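Long-range contacts in glycosyl hydrolases family 2, sugar binding domain protein (Bacteroides uniformis str. 3978 T3 ii, PDB 6D1P), which probably hydrolyses O-glycosidic bonds as a family 2 beta-glucuronidase of the human gut bacterium Bacteroides uniformis: residues A[491-495]-A[559-564]; A[536-540]-A[549-555]. One frame throughout, in Å; residues are numbered along the deposited sequence.

Contact 1 of 2, residues A[491-495]-A[559-564]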
loop_
_atom_site.group_PDB
_atom_site.type_symbol
_atom_site.label_atom_id
_atom_site.label_comp_id
_atom_site.label_asym_id
_atom_site.label_seq_id
_atom_site.Cartn_x
_atom_site.Cartn_y
_atom_site.Cartn_z
ATOM N N PHE A 491 -15.796 -39.126 -7.164
ATOM C CA PHE A 491 -15.945 -39.299 -5.723
ATOM C C PHE A 491 -16.402 -40.715 -5.382
ATOM O O PHE A 491 -16.131 -41.202 -4.275
ATOM C CB PHE A 491 -16.859 -38.213 -5.107
ATOM C CG PHE A 491 -18.315 -38.247 -5.538
ATOM C CD1 PHE A 491 -19.180 -39.247 -5.091
ATOM C CD2 PHE A 491 -18.837 -37.222 -6.305
ATOM C CE1 PHE A 491 -20.527 -39.257 -5.465
ATOM C CE2 PHE A 491 -20.181 -37.204 -6.677
ATOM C CZ PHE A 491 -21.029 -38.225 -6.255
ATOM N N ARG A 492 -17.022 -41.406 -6.338
ATOM C CA ARG A 492 -17.342 -42.816 -6.154
ATOM C C ARG A 492 -16.093 -43.699 -6.075
ATOM O O ARG A 492 -16.184 -44.840 -5.600
ATOM C CB ARG A 492 -18.272 -43.270 -7.282
ATOM C CG ARG A 492 -19.714 -42.810 -7.077
ATOM C CD ARG A 492 -20.553 -42.970 -8.326
ATOM N NE ARG A 492 -21.972 -42.680 -8.077
ATOM C CZ ARG A 492 -22.551 -41.498 -8.305
ATOM N NH1 ARG A 492 -21.845 -40.472 -8.776
ATOM N NH2 ARG A 492 -23.840 -41.328 -8.065
ATOM N N ASN A 493 -14.926 -43.193 -6.475
ATOM C CA ASN A 493 -13.681 -43.945 -6.334
ATOM C C ASN A 493 -13.055 -43.823 -4.952
ATOM O O ASN A 493 -11.922 -44.287 -4.765
ATOM C CB ASN A 493 -12.683 -43.488 -7.399
ATOM C CG ASN A 493 -13.197 -43.728 -8.801
ATOM O OD1 ASN A 493 -13.107 -42.865 -9.673
ATOM N ND2 ASN A 493 -13.751 -44.930 -9.027
ATOM N N TYR A 494 -13.770 -43.238 -3.982
ATOM C CA TYR A 494 -13.162 -42.878 -2.702
ATOM C C TYR A 494 -12.650 -44.104 -1.948
ATOM O O TYR A 494 -11.494 -44.144 -1.516
ATOM C CB TYR A 494 -14.169 -42.101 -1.836
ATOM C CG TYR A 494 -13.767 -42.019 -0.365
ATOM C CD1 TYR A 494 -12.504 -41.571 0.010
ATOM C CD2 TYR A 494 -14.648 -42.384 0.641
ATOM C CE1 TYR A 494 -12.132 -41.507 1.339
ATOM C CE2 TYR A 494 -14.283 -42.321 1.985
ATOM C CZ TYR A 494 -13.028 -41.887 2.326
ATOM O OH TYR A 494 -12.654 -41.824 3.657
ATOM N N ARG A 495 -13.516 -45.093 -1.728
ATOM C CA ARG A 495 -13.101 -46.245 -0.938
ATOM C C ARG A 495 -11.865 -46.910 -1.537
ATOM O O ARG A 495 -10.932 -47.255 -0.810
ATOM C CB ARG A 495 -14.249 -47.255 -0.818
ATOM C CG ARG A 495 -13.893 -48.472 0.030
ATOM C CD ARG A 495 -14.827 -49.651 -0.242
ATOM N NE ARG A 495 -16.152 -49.502 0.358
ATOM C CZ ARG A 495 -17.275 -49.949 -0.206
ATOM N NH1 ARG A 495 -17.226 -50.556 -1.390
ATOM N NH2 ARG A 495 -18.450 -49.784 0.408
ATOM N N TRP A 559 -21.491 -39.063 -0.240
ATOM C CA TRP A 559 -20.806 -40.303 -0.591
ATOM C C TRP A 559 -19.684 -40.638 0.393
ATOM O O TRP A 559 -19.684 -41.711 1.012
ATOM C CB TRP A 559 -20.251 -40.218 -2.009
ATOM C CG TRP A 559 -19.788 -41.548 -2.435
ATOM C CD1 TRP A 559 -18.569 -42.124 -2.170
ATOM C CD2 TRP A 559 -20.559 -42.540 -3.130
ATOM N NE1 TRP A 559 -18.525 -43.395 -2.691
ATOM C CE2 TRP A 559 -19.731 -43.681 -3.284
ATOM C CE3 TRP A 559 -21.865 -42.570 -3.654
ATOM C CZ2 TRP A 559 -20.165 -44.844 -3.948
ATOM C CZ3 TRP A 559 -22.295 -43.732 -4.317
ATOM C CH2 TRP A 559 -21.448 -44.850 -4.449
ATOM N N HIS A 560 -18.707 -39.734 0.540
ATOM C CA HIS A 560 -17.595 -39.995 1.453
ATOM C C HIS A 560 -18.099 -40.436 2.816
ATOM O O HIS A 560 -17.602 -41.418 3.386
ATOM C CB HIS A 560 -16.716 -38.751 1.615
ATOM C CG HIS A 560 -15.719 -38.547 0.518
ATOM N ND1 HIS A 560 -16.059 -38.047 -0.720
ATOM C CD2 HIS A 560 -14.380 -38.748 0.486
ATOM C CE1 HIS A 560 -14.976 -37.959 -1.473
ATOM N NE2 HIS A 560 -13.944 -38.383 -0.765
ATOM N N LEU A 561 -19.092 -39.717 3.356
ATOM C CA LEU A 561 -19.555 -39.995 4.715
ATOM C C LEU A 561 -20.227 -41.361 4.809
ATOM O O LEU A 561 -20.065 -42.078 5.809
ATOM C CB LEU A 561 -20.506 -38.894 5.181
ATOM C CG LEU A 561 -19.841 -37.539 5.467
ATOM C CD1 LEU A 561 -20.877 -36.463 5.717
ATOM C CD2 LEU A 561 -18.908 -37.652 6.656
ATOM N N LYS A 562 -20.995 -41.741 3.793
ATOM C CA LYS A 562 -21.637 -43.040 3.882
ATOM C C LYS A 562 -20.632 -44.158 3.647
ATOM O O LYS A 562 -20.796 -45.249 4.201
ATOM C CB LYS A 562 -22.830 -43.134 2.931
ATOM C CG LYS A 562 -22.523 -43.153 1.464
ATOM C CD LYS A 562 -22.619 -44.556 0.880
ATOM C CE LYS A 562 -22.575 -44.489 -0.643
ATOM N NZ LYS A 562 -22.577 -45.844 -1.274
ATOM N N GLU A 563 -19.554 -43.889 2.899
ATOM C CA GLU A 563 -18.512 -44.901 2.751
ATOM C C GLU A 563 -17.774 -45.128 4.061
ATOM O O GLU A 563 -17.432 -46.272 4.397
ATOM C CB GLU A 563 -17.543 -44.512 1.640
ATOM C CG GLU A 563 -18.196 -44.468 0.263
ATOM C CD GLU A 563 -18.736 -45.819 -0.195
ATOM O OE1 GLU A 563 -18.123 -46.430 -1.094
ATOM O OE2 GLU A 563 -19.777 -46.264 0.341
ATOM N N GLN A 564 -17.555 -44.068 4.836
ATOM C CA GLN A 564 -16.781 -44.232 6.058
ATOM C C GLN A 564 -17.442 -45.177 7.054
ATOM O O GLN A 564 -16.751 -45.706 7.932
ATOM C CB GLN A 564 -16.507 -42.871 6.694
ATOM C CG GLN A 564 -15.632 -42.032 5.768
ATOM C CD GLN A 564 -15.068 -40.772 6.385
ATOM O OE1 GLN A 564 -15.283 -40.472 7.554
ATOM N NE2 GLN A 564 -14.327 -40.028 5.586
HETATM O O HOH W 1 -16.205 -45.056 -2.836
#

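Contact 2 of 2, residues A[536-540]-A[549-555]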
loop_
_atom_site.group_PDB
_atom_site.type_symbol
_atom_site.label_atom_id
_atom_site.label_comp_id
_atom_site.label_asym_id
_atom_site.label_seq_id
_atom_site.Cartn_x
_atom_site.Cartn_y
_atom_site.Cartn_z
ATOM N N ASN A 536 -24.982 -36.035 -14.361
ATOM C CA ASN A 536 -24.081 -34.902 -14.585
ATOM C C ASN A 536 -23.191 -34.604 -13.386
ATOM O O ASN A 536 -22.243 -33.825 -13.523
ATOM C CB ASN A 536 -24.881 -33.644 -14.955
ATOM C CG ASN A 536 -25.905 -33.254 -13.883
ATOM O OD1 ASN A 536 -26.564 -34.106 -13.296
ATOM N ND2 ASN A 536 -26.030 -31.959 -13.627
ATOM N N PHE A 537 -23.471 -35.196 -12.232
ATOM C CA PHE A 537 -22.635 -35.056 -11.049
ATOM C C PHE A 537 -21.630 -36.179 -10.901
ATOM O O PHE A 537 -20.729 -36.075 -10.069
ATOM C CB PHE A 537 -23.503 -34.994 -9.790
ATOM C CG PHE A 537 -24.406 -33.791 -9.747
ATOM C CD1 PHE A 537 -23.887 -32.511 -9.940
ATOM C CD2 PHE A 537 -25.769 -33.937 -9.548
ATOM C CE1 PHE A 537 -24.711 -31.388 -9.922
ATOM C CE2 PHE A 537 -26.598 -32.823 -9.515
ATOM C CZ PHE A 537 -26.065 -31.541 -9.709
ATOM N N ASP A 538 -21.761 -37.240 -11.680
ATOM C CA ASP A 538 -20.800 -38.336 -11.665
ATOM C C ASP A 538 -19.682 -37.989 -12.638
ATOM O O ASP A 538 -19.724 -38.336 -13.821
ATOM C CB ASP A 538 -21.485 -39.638 -12.039
ATOM C CG ASP A 538 -20.591 -40.825 -11.859
ATOM O OD1 ASP A 538 -19.588 -40.714 -11.120
ATOM O OD2 ASP A 538 -20.898 -41.868 -12.470
ATOM N N ILE A 539 -18.668 -37.276 -12.147
ATOM C CA ILE A 539 -17.605 -36.773 -13.007
ATOM C C ILE A 539 -16.249 -36.962 -12.340
ATOM O O ILE A 539 -16.137 -37.290 -11.154
ATOM C CB ILE A 539 -17.805 -35.294 -13.380
ATOM C CG1 ILE A 539 -17.808 -34.424 -12.116
ATOM C CG2 ILE A 539 -19.069 -35.123 -14.189
ATOM C CD1 ILE A 539 -17.833 -32.909 -12.387
ATOM N N GLU A 540 -15.212 -36.766 -13.145
ATOM C CA GLU A 540 -13.829 -36.814 -12.705
ATOM C C GLU A 540 -13.348 -35.412 -12.372
ATOM O O GLU A 540 -13.626 -34.473 -13.122
ATOM C CB GLU A 540 -12.931 -37.377 -13.805
ATOM C CG GLU A 540 -13.099 -38.831 -14.075
ATOM C CD GLU A 540 -11.763 -39.492 -14.305
ATOM O OE1 GLU A 540 -10.873 -38.842 -14.922
ATOM O OE2 GLU A 540 -11.601 -40.646 -13.842
ATOM N N SER A 549 -20.789 -25.894 -7.907
ATOM C CA SER A 549 -22.081 -25.743 -7.249
ATOM C C SER A 549 -22.098 -26.444 -5.886
ATOM O O SER A 549 -21.309 -27.350 -5.599
ATOM C CB SER A 549 -23.184 -26.334 -8.115
ATOM O OG SER A 549 -23.052 -27.752 -8.094
ATOM N N GLU A 550 -23.021 -26.001 -5.035
ATOM C CA GLU A 550 -23.290 -26.744 -3.812
ATOM C C GLU A 550 -23.882 -28.106 -4.120
ATOM O O GLU A 550 -23.660 -29.059 -3.366
ATOM C CB GLU A 550 -24.220 -25.951 -2.894
ATOM C CG GLU A 550 -23.577 -24.651 -2.367
ATOM C CD GLU A 550 -24.274 -24.085 -1.129
ATOM O OE1 GLU A 550 -24.316 -24.763 -0.065
ATOM O OE2 GLU A 550 -24.785 -22.941 -1.233
ATOM N N SER A 551 -24.618 -28.214 -5.229
ATOM C CA SER A 551 -25.259 -29.471 -5.591
ATOM C C SER A 551 -24.234 -30.576 -5.750
ATOM O O SER A 551 -24.441 -31.709 -5.285
ATOM C CB SER A 551 -26.050 -29.297 -6.880
ATOM O OG SER A 551 -27.041 -28.304 -6.708
ATOM N N TYR A 552 -23.108 -30.257 -6.397
ATOM C CA TYR A 552 -22.087 -31.264 -6.574
ATOM C C TYR A 552 -21.454 -31.626 -5.239
ATOM O O TYR A 552 -21.370 -32.809 -4.878
ATOM C CB TYR A 552 -21.030 -30.805 -7.572
ATOM C CG TYR A 552 -19.923 -31.813 -7.642
ATOM C CD1 TYR A 552 -20.107 -33.039 -8.292
ATOM C CD2 TYR A 552 -18.714 -31.584 -6.998
ATOM C CE1 TYR A 552 -19.081 -33.996 -8.329
ATOM C CE2 TYR A 552 -17.693 -32.534 -7.028
ATOM C CZ TYR A 552 -17.879 -33.732 -7.700
ATOM O OH TYR A 552 -16.860 -34.658 -7.714
ATOM N N ILE A 553 -21.034 -30.623 -4.470
ATOM C CA ILE A 553 -20.231 -30.951 -3.299
ATOM C C ILE A 553 -21.062 -31.677 -2.251
ATOM O O ILE A 553 -20.524 -32.453 -1.457
ATOM C CB ILE A 553 -19.558 -29.696 -2.717
ATOM C CG1 ILE A 553 -18.241 -30.095 -2.038
ATOM C CG2 ILE A 553 -20.470 -28.982 -1.726
ATOM C CD1 ILE A 553 -17.175 -30.573 -3.008
ATOM N N ILE A 554 -22.373 -31.441 -2.226
ATOM C CA ILE A 554 -23.231 -32.108 -1.251
ATOM C C ILE A 554 -23.228 -33.616 -1.491
ATOM O O ILE A 554 -23.074 -34.417 -0.561
ATOM C CB ILE A 554 -24.644 -31.498 -1.324
ATOM C CG1 ILE A 554 -24.690 -30.238 -0.448
ATOM C CG2 ILE A 554 -25.720 -32.511 -0.951
ATOM C CD1 ILE A 554 -25.760 -29.273 -0.835
ATOM N N ARG A 555 -23.346 -34.012 -2.757
ATOM C CA ARG A 555 -23.235 -35.408 -3.133
ATOM C C ARG A 555 -21.859 -35.968 -2.802
ATOM O O ARG A 555 -21.743 -37.121 -2.368
ATOM C CB ARG A 555 -23.531 -35.551 -4.620
ATOM C CG ARG A 555 -25.003 -35.333 -4.966
ATOM C CD ARG A 555 -25.182 -35.211 -6.457
ATOM N NE ARG A 555 -26.578 -35.328 -6.853
ATOM C CZ ARG A 555 -27.498 -34.386 -6.652
ATOM N NH1 ARG A 555 -27.176 -33.246 -6.042
ATOM N NH2 ARG A 555 -28.743 -34.582 -7.059
HETATM O O HOH W 2 -17.491 -37.416 -9.021
#

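Contact 1 of 2, residues A[491-495]-A[559-564]
Trp559 packs against the backbone and side chains of Phe491 and Arg492, joining the short 3-10 turn that leads into helix 494-503 to helix 550-564 of the TIM-barrel domain. Its CB lies 3.4 Å from Phe491 CD1. With CG anti to the backbone N (chi1 -170°), the indole is sent across the turn: CD1 comes to 3.4 Å from Phe491 O, and NE1 donates to water 1, which sits in the ring plane. Further out, Arg492 CG stands 3.6 Å from the centroid of the six-membered ring and 7° off its normal, a CH-pi contact. CZ3, at the far end, meets Arg492 NE, while Lys562 CE lies toward the rim of the opposite indole face.

Water 1 also accepts from Arg495 N and donates to Arg492 O and Glu563 OE1, so four bonds grip it. Replacing Trp559 with alanine removes the indole, which would probably leave the water one donor short and open a gap against the Arg492 chain. Next along the helix, His560 CD2 lies 3.3 Å above the centre of the Tyr494 ring; the planes are 33° apart, so the pair is oblique. Tyr494 OH accepts a weak bond from Gln564 NE2 (3.1 Å), but its stronger partner is Glu498, and Gln564 NE2 also bonds Ser573.

Arg495 NH2 is 3.7 Å from Glu563 OE1, which lies over the guanidinium face, a long pairing of charges without a directed N-H. As Lys562 NZ pairs with Glu563 OE2, the two cations share one carboxylate, which probably offsets their mutual repulsion.

Contact 2 of 2, residues A[536-540]-A[549-555]
Phe537 lays one edge of its ring over the Arg555 guanidinium: CE2 lies 3.4 Å above the guanidinium plane of Arg555, over its centre, and the two planes are inclined at 36° rather than stacked. The phenyl ring itself has Ser551 C toward the rim of one face and Asn536 ND2 toward the rim of the other. Tyr552 is approached at its edge, where Phe537 O lies in the ring plane 3.2 Å from Tyr552 CE1, and water 2 sits in the same plane. In this way a loop of the TIM-barrel domain is anchored on the N-terminal turns of helix 550-564, whose N-cap is Ser549.

The phenyl ring reaches the helix surface because Phe537 CG is anti to the carbonyl carbon (chi1 -64°). There its CZ meets Ser551 CB at 3.6 Å, and the Phe537 and Tyr552 side chains slide past each other in opposite directions, CD1 nearing CB. Ile539 CG1 adds an apolar touch on Tyr552 CE1 at 4.0 Å. Between Phe537 and Ile539 the chain bends at Asp538, the centre of an inverse gamma turn.

No direct hydrogen bond spans the two segments, and packing of Phe537 and Ile539 on the helix side chains carries most of the contact. Water 2 bridges them, donating to Ile539 O and to Tyr552 OH, which also bonds Gly485 O. The guanidinium is fixed by a salt bridge from NH2 to Glu642 on strand 641-647. Arg555 NH1 also donates to Ser551 O at 3.2 Å, in the guanidinium plane but above that of the carbonyl. At the helix start, Ser549 OG accepts from Tyr552 N at 3.0 Å with an N-H...O angle of 158°.

In the fold
Followed from the N terminus, the chain runs through 491-495 into helix 494-503, passes strand 510-511 of the barrel sheet, and reaches the loop 536-540. Contact 2 then closes a short loop of eight residues, which holds helix 542-545, onto the start of helix 550-564. The same helix continues to 559-564, where contact 1 closes a loop of 63 residues around the smaller one: the two nest and do not cross. Their centres lie about 13 Å apart, and both use this helix. They also touch directly, since the Phe491 ring packs on Tyr552 OH and Phe537 O, and Arg492 NH1 makes a long, weak ion pair with Asp538 OD1, which also pairs with Arg490.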